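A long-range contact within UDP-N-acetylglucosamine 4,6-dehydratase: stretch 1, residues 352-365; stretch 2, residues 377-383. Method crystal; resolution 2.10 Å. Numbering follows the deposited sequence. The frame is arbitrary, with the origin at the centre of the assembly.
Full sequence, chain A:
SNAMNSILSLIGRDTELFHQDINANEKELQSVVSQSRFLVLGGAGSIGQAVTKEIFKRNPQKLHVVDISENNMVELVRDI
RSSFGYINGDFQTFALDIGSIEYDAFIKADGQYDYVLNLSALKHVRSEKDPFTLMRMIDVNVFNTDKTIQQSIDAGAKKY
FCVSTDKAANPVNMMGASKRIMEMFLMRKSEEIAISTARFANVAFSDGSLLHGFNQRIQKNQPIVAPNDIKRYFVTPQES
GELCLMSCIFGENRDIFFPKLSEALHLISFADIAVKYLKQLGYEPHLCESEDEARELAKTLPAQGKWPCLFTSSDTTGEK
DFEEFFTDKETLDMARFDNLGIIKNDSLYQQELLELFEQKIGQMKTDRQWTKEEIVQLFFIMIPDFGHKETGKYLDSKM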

ATOM      1  N   GLU A 352      10.898 -31.345  -6.745  1.00 49.45           N
ATOM      2  CA  GLU A 352      12.083 -31.134  -5.934  1.00 51.50           C
ATOM      3  C   GLU A 352      12.535 -29.697  -5.807  1.00 50.47           C
ATOM      4  O   GLU A 352      13.019 -29.319  -4.757  1.00 50.30           O
ATOM      5  CB  GLU A 352      13.247 -31.943  -6.486  1.00 53.75           C
ATOM      6  CG  GLU A 352      13.125 -33.373  -6.128  1.00 58.32           C
ATOM      7  CD  GLU A 352      14.230 -34.199  -6.711  1.00 64.93           C
ATOM      8  OE1 GLU A 352      14.733 -33.815  -7.801  1.00 69.90           O
ATOM      9  OE2 GLU A 352      14.586 -35.230  -6.085  1.00 68.01           O
ATOM     10  N   LEU A 353      12.418 -28.909  -6.875  1.00 49.84           N
ATOM     11  CA  LEU A 353      12.852 -27.510  -6.822  1.00 49.10           C
ATOM     12  C   LEU A 353      11.844 -26.677  -6.045  1.00 47.31           C
ATOM     13  O   LEU A 353      12.213 -25.713  -5.391  1.00 47.95           O
ATOM     14  CB  LEU A 353      13.028 -26.919  -8.222  1.00 48.93           C
ATOM     15  CG  LEU A 353      14.132 -27.442  -9.141  1.00 50.64           C
ATOM     16  CD1 LEU A 353      14.421 -26.419 -10.247  1.00 48.25           C
ATOM     17  CD2 LEU A 353      15.427 -27.854  -8.400  1.00 50.69           C
ATOM     18  N   LEU A 354      10.567 -27.015  -6.147  1.00 46.07           N
ATOM     19  CA  LEU A 354       9.551 -26.344  -5.310  1.00 44.78           C
ATOM     20  C   LEU A 354       9.782 -26.644  -3.831  1.00 44.95           C
ATOM     21  O   LEU A 354       9.732 -25.750  -2.985  1.00 43.87           O
ATOM     22  CB  LEU A 354       8.111 -26.685  -5.713  1.00 42.91           C
ATOM     23  CG  LEU A 354       7.716 -26.361  -7.167  1.00 42.47           C
ATOM     24  CD1 LEU A 354       6.194 -26.472  -7.396  1.00 39.47           C
ATOM     25  CD2 LEU A 354       8.260 -24.995  -7.596  1.00 42.73           C
ATOM     26  N   GLU A 355      10.063 -27.900  -3.530  1.00 46.10           N
ATOM     27  CA  GLU A 355      10.339 -28.257  -2.149  1.00 47.44           C
ATOM     28  C   GLU A 355      11.581 -27.560  -1.629  1.00 47.51           C
ATOM     29  O   GLU A 355      11.546 -27.050  -0.512  1.00 46.91           O
ATOM     30  CB  GLU A 355      10.447 -29.767  -1.971  1.00 48.65           C
ATOM     31  CG  GLU A 355       9.048 -30.423  -1.834  1.00 50.43           C
ATOM     32  CD  GLU A 355       9.065 -31.924  -2.178  1.00 56.06           C
ATOM     33  OE1 GLU A 355      10.168 -32.462  -2.473  1.00 55.40           O
ATOM     34  OE2 GLU A 355       7.970 -32.548  -2.145  1.00 60.11           O
ATOM     35  N   LEU A 356      12.640 -27.523  -2.448  1.00 47.89           N
ATOM     36  CA  LEU A 356      13.892 -26.835  -2.106  1.00 49.23           C
ATOM     37  C   LEU A 356      13.626 -25.389  -1.708  1.00 48.21           C
ATOM     38  O   LEU A 356      14.088 -24.930  -0.662  1.00 48.15           O
ATOM     39  CB  LEU A 356      14.862 -26.856  -3.296  1.00 50.52           C
ATOM     40  CG  LEU A 356      16.249 -26.233  -3.145  1.00 51.89           C
ATOM     41  CD1 LEU A 356      17.062 -26.966  -2.121  1.00 53.05           C
ATOM     42  CD2 LEU A 356      17.008 -26.246  -4.459  1.00 54.40           C
ATOM     43  N   PHE A 357      12.854 -24.699  -2.549  1.00 46.85           N
ATOM     44  CA  PHE A 357      12.561 -23.289  -2.369  1.00 45.84           C
ATOM     45  C   PHE A 357      11.810 -23.103  -1.054  1.00 45.22           C
ATOM     46  O   PHE A 357      12.173 -22.271  -0.255  1.00 45.07           O
ATOM     47  CB  PHE A 357      11.754 -22.774  -3.571  1.00 45.51           C
ATOM     48  CG  PHE A 357      11.575 -21.279  -3.608  1.00 43.54           C
ATOM     49  CD1 PHE A 357      12.573 -20.462  -4.110  1.00 44.38           C
ATOM     50  CD2 PHE A 357      10.421 -20.697  -3.152  1.00 40.85           C
ATOM     51  CE1 PHE A 357      12.415 -19.088  -4.157  1.00 43.29           C
ATOM     52  CE2 PHE A 357      10.265 -19.317  -3.185  1.00 41.05           C
ATOM     53  CZ  PHE A 357      11.285 -18.517  -3.689  1.00 42.84           C
ATOM     54  N   GLU A 358      10.783 -23.902  -0.814  1.00 44.90           N
ATOM     55  CA  GLU A 358      10.059 -23.812   0.462  1.00 45.26           C
ATOM     56  C   GLU A 358      10.969 -24.148   1.646  1.00 46.22           C
ATOM     57  O   GLU A 358      10.864 -23.541   2.684  1.00 46.00           O
ATOM     58  CB  GLU A 358       8.864 -24.746   0.496  1.00 44.78           C
ATOM     59  CG  GLU A 358       7.763 -24.427  -0.498  1.00 47.25           C
ATOM     60  CD  GLU A 358       6.829 -25.618  -0.749  1.00 51.22           C
ATOM     61  OE1 GLU A 358       7.277 -26.773  -0.511  1.00 53.33           O
ATOM     62  OE2 GLU A 358       5.659 -25.396  -1.177  1.00 48.08           O
ATOM     63  N   GLN A 359      11.866 -25.110   1.481  1.00 47.15           N
ATOM     64  CA  GLN A 359      12.740 -25.522   2.571  1.00 49.03           C
ATOM     65  C   GLN A 359      13.781 -24.452   2.898  1.00 49.24           C
ATOM     66  O   GLN A 359      13.911 -24.058   4.046  1.00 49.43           O
ATOM     67  CB  GLN A 359      13.419 -26.874   2.258  1.00 50.45           C
ATOM     68  CG  GLN A 359      14.255 -27.419   3.410  1.00 54.67           C
ATOM     69  CD  GLN A 359      15.152 -28.589   3.014  1.00 60.43           C
ATOM     70  OE1 GLN A 359      15.502 -28.770   1.833  1.00 62.91           O
ATOM     71  NE2 GLN A 359      15.538 -29.392   4.014  1.00 61.40           N
ATOM     72  N   LYS A 360      14.511 -23.996   1.886  1.00 50.08           N
ATOM     73  CA  LYS A 360      15.513 -22.932   2.041  1.00 51.07           C
ATOM     74  C   LYS A 360      14.937 -21.569   2.467  1.00 49.87           C
ATOM     75  O   LYS A 360      15.564 -20.858   3.233  1.00 50.29           O
ATOM     76  CB  LYS A 360      16.310 -22.746   0.747  1.00 51.73           C
ATOM     77  CG  LYS A 360      17.209 -23.901   0.414  1.00 55.27           C
ATOM     78  CD  LYS A 360      18.559 -23.756   1.065  1.00 59.83           C
ATOM     79  CE  LYS A 360      19.407 -25.015   0.890  1.00 64.90           C
ATOM     80  NZ  LYS A 360      18.726 -26.243   1.442  1.00 66.57           N
ATOM     81  N   ILE A 361      13.769 -21.179   1.952  1.00 48.68           N
ATOM     82  CA  ILE A 361      13.160 -19.922   2.395  1.00 46.95           C
ATOM     83  C   ILE A 361      12.715 -20.045   3.854  1.00 47.33           C
ATOM     84  O   ILE A 361      13.022 -19.156   4.659  1.00 47.52           O
ATOM     85  CB  ILE A 361      11.983 -19.469   1.523  1.00 45.25           C
ATOM     86  CG1 ILE A 361      12.469 -19.024   0.144  1.00 44.68           C
ATOM     87  CG2 ILE A 361      11.253 -18.294   2.188  1.00 43.44           C
ATOM     88  CD1 ILE A 361      13.075 -17.620   0.125  1.00 43.99           C
ATOM     89  N   GLY A 362      12.014 -21.137   4.190  1.00 47.25           N
ATOM     90  CA  GLY A 362      11.564 -21.404   5.569  1.00 47.53           C
ATOM     91  C   GLY A 362      12.717 -21.317   6.591  1.00 49.39           C
ATOM     92  O   GLY A 362      12.536 -20.762   7.669  1.00 48.62           O
ATOM     93  N   GLN A 363      13.893 -21.838   6.219  1.00 50.30           N
ATOM     94  CA  GLN A 363      15.068 -21.851   7.100  1.00 52.64           C
ATOM     95  C   GLN A 363      15.699 -20.473   7.220  1.00 53.15           C
ATOM     96  O   GLN A 363      16.229 -20.134   8.261  1.00 54.30           O
ATOM     97  CB  GLN A 363      16.134 -22.876   6.646  1.00 53.68           C
ATOM     98  CG  GLN A 363      17.251 -23.167   7.715  1.00 57.38           C
ATOM     99  CD  GLN A 363      16.741 -23.947   8.968  1.00 59.42           C
ATOM    100  OE1 GLN A 363      16.196 -25.054   8.846  1.00 61.38           O
ATOM    101  NE2 GLN A 363      16.925 -23.364  10.165  1.00 57.44           N
HETATM  102  N   MSE A 364      15.685 -19.675   6.165  1.00 53.17           N
HETATM  103  CA  MSE A 364      16.108 -18.304   6.319  1.00 53.44           C
HETATM  104  C   MSE A 364      15.202 -17.619   7.350  1.00 53.06           C
HETATM  105  O   MSE A 364      15.669 -16.888   8.200  1.00 53.13           O
HETATM  106  CB  MSE A 364      16.059 -17.564   4.990  1.00 53.19           C
HETATM  107  CG  MSE A 364      17.163 -17.940   4.018  1.00 53.47           C
HETATM  108 SE   MSE A 364      16.964 -16.959   2.342  0.65 53.72          SE
HETATM  109  CE  MSE A 364      17.158 -18.478   1.107  1.00 51.89           C
ATOM    110  N   LYS A 365      13.904 -17.863   7.274  1.00 53.20           N
ATOM    111  CA  LYS A 365      12.963 -17.255   8.219  1.00 53.36           C
ATOM    112  C   LYS A 365      13.142 -17.747   9.661  1.00 55.21           C
ATOM    113  O   LYS A 365      12.854 -17.023  10.602  1.00 56.20           O
ATOM    114  CB  LYS A 365      11.537 -17.505   7.783  1.00 52.00           C
ATOM    115  CG  LYS A 365      11.127 -16.696   6.559  1.00 50.86           C
ATOM    116  CD  LYS A 365       9.752 -17.041   6.179  1.00 49.23           C
ATOM    117  CE  LYS A 365       9.353 -16.436   4.845  1.00 50.49           C
ATOM    118  NZ  LYS A 365       7.885 -16.665   4.535  1.00 47.27           N
ATOM    119  N   GLN A 377      21.297 -16.647  -4.922  1.00 54.89           N
ATOM    120  CA  GLN A 377      21.844 -17.977  -5.184  1.00 56.32           C
ATOM    121  C   GLN A 377      20.758 -19.037  -5.293  1.00 54.88           C
ATOM    122  O   GLN A 377      20.818 -19.918  -6.138  1.00 55.16           O
ATOM    123  CB  GLN A 377      22.847 -18.367  -4.109  1.00 57.63           C
ATOM    124  CG  GLN A 377      24.155 -17.618  -4.227  1.00 62.45           C
ATOM    125  CD  GLN A 377      24.844 -17.837  -5.578  1.00 66.20           C
ATOM    126  OE1 GLN A 377      25.053 -18.978  -6.011  1.00 68.35           O
ATOM    127  NE2 GLN A 377      25.179 -16.739  -6.255  1.00 67.33           N
ATOM    128  N   LEU A 378      19.764 -18.959  -4.427  1.00 53.66           N
ATOM    129  CA  LEU A 378      18.625 -19.833  -4.541  1.00 52.51           C
ATOM    130  C   LEU A 378      17.881 -19.580  -5.871  1.00 51.51           C
ATOM    131  O   LEU A 378      17.502 -20.515  -6.554  1.00 50.70           O
ATOM    132  CB  LEU A 378      17.709 -19.627  -3.340  1.00 51.80           C
ATOM    133  CG  LEU A 378      16.373 -20.336  -3.311  1.00 49.37           C
ATOM    134  CD1 LEU A 378      16.591 -21.837  -3.268  1.00 50.90           C
ATOM    135  CD2 LEU A 378      15.638 -19.813  -2.084  1.00 47.25           C
ATOM    136  N   PHE A 379      17.699 -18.318  -6.238  1.00 51.34           N
ATOM    137  CA  PHE A 379      17.075 -17.997  -7.520  1.00 51.17           C
ATOM    138  C   PHE A 379      17.868 -18.562  -8.706  1.00 52.46           C
ATOM    139  O   PHE A 379      17.275 -18.938  -9.701  1.00 51.21           O
ATOM    140  CB  PHE A 379      16.874 -16.482  -7.713  1.00 50.64           C
ATOM    141  CG  PHE A 379      15.634 -15.921  -7.049  1.00 48.55           C
ATOM    142  CD1 PHE A 379      15.195 -16.370  -5.807  1.00 48.41           C
ATOM    143  CD2 PHE A 379      14.933 -14.904  -7.649  1.00 47.49           C
ATOM    144  CE1 PHE A 379      14.077 -15.817  -5.205  1.00 45.41           C
ATOM    145  CE2 PHE A 379      13.816 -14.355  -7.044  1.00 47.34           C
ATOM    146  CZ  PHE A 379      13.398 -14.812  -5.823  1.00 45.49           C
ATOM    147  N   PHE A 380      19.195 -18.619  -8.622  1.00 54.91           N
ATOM    148  CA  PHE A 380      19.971 -19.221  -9.720  1.00 56.92           C
ATOM    149  C   PHE A 380      19.692 -20.725  -9.853  1.00 57.40           C
ATOM    150  O   PHE A 380      19.646 -21.257 -10.966  1.00 58.60           O
ATOM    151  CB  PHE A 380      21.475 -18.977  -9.568  1.00 58.78           C
ATOM    152  CG  PHE A 380      21.908 -17.536  -9.791  1.00 60.57           C
ATOM    153  CD1 PHE A 380      21.089 -16.615 -10.442  1.00 61.36           C
ATOM    154  CD2 PHE A 380      23.168 -17.110  -9.352  1.00 63.44           C
ATOM    155  CE1 PHE A 380      21.514 -15.291 -10.638  1.00 62.88           C
ATOM    156  CE2 PHE A 380      23.592 -15.788  -9.550  1.00 63.84           C
ATOM    157  CZ  PHE A 380      22.760 -14.885 -10.203  1.00 62.01           C
ATOM    158  N   ILE A 381      19.483 -21.410  -8.734  1.00 57.37           N
ATOM    159  CA  ILE A 381      19.149 -22.844  -8.779  1.00 57.38           C
ATOM    160  C   ILE A 381      17.740 -23.022  -9.335  1.00 55.59           C
ATOM    161  O   ILE A 381      17.506 -23.879 -10.173  1.00 55.21           O
ATOM    162  CB  ILE A 381      19.337 -23.529  -7.400  1.00 57.66           C
ATOM    163  CG1 ILE A 381      20.848 -23.719  -7.139  1.00 60.62           C
ATOM    164  CG2 ILE A 381      18.592 -24.846  -7.362  1.00 56.33           C
ATOM    165  CD1 ILE A 381      21.246 -24.086  -5.689  1.00 61.72           C
HETATM  166  N   MSE A 382      16.819 -22.164  -8.915  1.00 54.40           N
HETATM  167  CA  MSE A 382      15.454 -22.239  -9.404  1.00 53.37           C
HETATM  168  C   MSE A 382      15.360 -21.975 -10.921  1.00 53.75           C
HETATM  169  O   MSE A 382      14.614 -22.655 -11.612  1.00 53.20           O
HETATM  170  CB  MSE A 382      14.561 -21.253  -8.636  1.00 52.15           C
HETATM  171  CG  MSE A 382      14.477 -21.489  -7.124  1.00 51.43           C
HETATM  172 SE   MSE A 382      13.893 -23.258  -6.700  0.65 49.00          SE
HETATM  173  CE  MSE A 382      12.031 -22.994  -7.161  1.00 50.74           C
ATOM    174  N   ILE A 383      16.112 -20.991 -11.420  1.00 55.05           N
ATOM    175  CA  ILE A 383      16.054 -20.551 -12.818  1.00 56.04           C
ATOM    176  C   ILE A 383      17.476 -20.454 -13.406  1.00 58.71           C
ATOM    177  O   ILE A 383      18.035 -19.367 -13.471  1.00 59.11           O
ATOM    178  CB  ILE A 383      15.428 -19.145 -12.951  1.00 54.82           C
ATOM    179  CG1 ILE A 383      14.149 -19.005 -12.145  1.00 53.69           C
ATOM    180  CG2 ILE A 383      15.145 -18.810 -14.413  1.00 54.50           C
ATOM    181  CD1 ILE A 383      13.695 -17.583 -12.092  1.00 50.12           C
TER

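The most unusual feature of this contact is the selenomethionine at Met382, whose terminal methyl reaches across to the backbone of the other helix: Met382 CE lies 3.2 Å from Leu353 O, the shortest approach between the two stretches. That oxygen is already the acceptor of a helical hydrogen bond from Phe357 N (3.1 Å from Leu353 O), so the methyl packs beside a carbonyl engaged within its own helix. The CA-to-CB bond of Met382 points sideways, and three successive m torsions (chi1 -60°, chi2 -56°, chi3 -74°) fold the chain so that its end comes nearer to stretch 1. There CE also touches Phe357 CB at 3.6 Å and Leu354 CD2 at 4.3 Å, while Met382 SE stands 4.1 Å from Leu353 CB. The selenium is 5.2 Å from the centroid of the Phe357 ring and 67° off its normal, an oblique sulfur-aromatic type of approach. A long, unbranched, flexible side chain suits this place because it can bend to follow the helix surface.

The helices run nearly antiparallel, with 171° between their N-to-C directions and a closest axial approach of 10.6 Å. The register is set by two CA pairs: Leu353 CA to Met382 CA at 6.4 Å and Phe357 CA to Leu378 CA at 7.3 Å. One step of four residues along each helix, taken in opposite senses, thus leads from one pair to the other.

Leu378 provides the second anchor. Its CA-to-CB bond points toward stretch 1, and its t,p rotamer seats the side chain as a knob among Phe357, Lys360, Ile361 and Met364. Leu378 CD2 is 3.7 Å from Phe357 CD1, 3.8 Å from the selenomethionine methyl Met364 CE and 4.0 Å from Ile361 CG1. Both methyls of Leu378, CD1 and CD2, lie 4.1 Å from Lys360 CB. Lysine suits this margin: its CB contributes to the hole while the end of the chain leads away, leaving the ammonium group out of the apolar packing.

Phe357 links the two anchors. Its ring meets Phe379 at the edge, near its own plane, with Phe357 CE1 3.8 Å from Phe379 CE1; seen from the Phe379 ring the approach is oblique, so the pair is not a face-to-face stack. Both rings are buried, where their bulk fills space without any polar group to satisfy.

Toward the more exposed side, Leu356 and Ile381 both direct CA-to-CB toward the opposing stretch and meet at 3.6 Å between Leu356 CD2 and Ile381 CG2. Leu353 extends this patch more loosely, its CD2 lying 4.5 Å from Ile381 CG2.

No hydrogen bond crosses between the stretches, and the 470 Å² buried, both sides summed, comes with predominantly apolar contacts. The acidic side chains fit that division: Glu352, Glu355 and Glu358 make no contact with stretch 2, their side chains staying at least 8.0 Å from it. Cohesion here rests on shape and apolar burial.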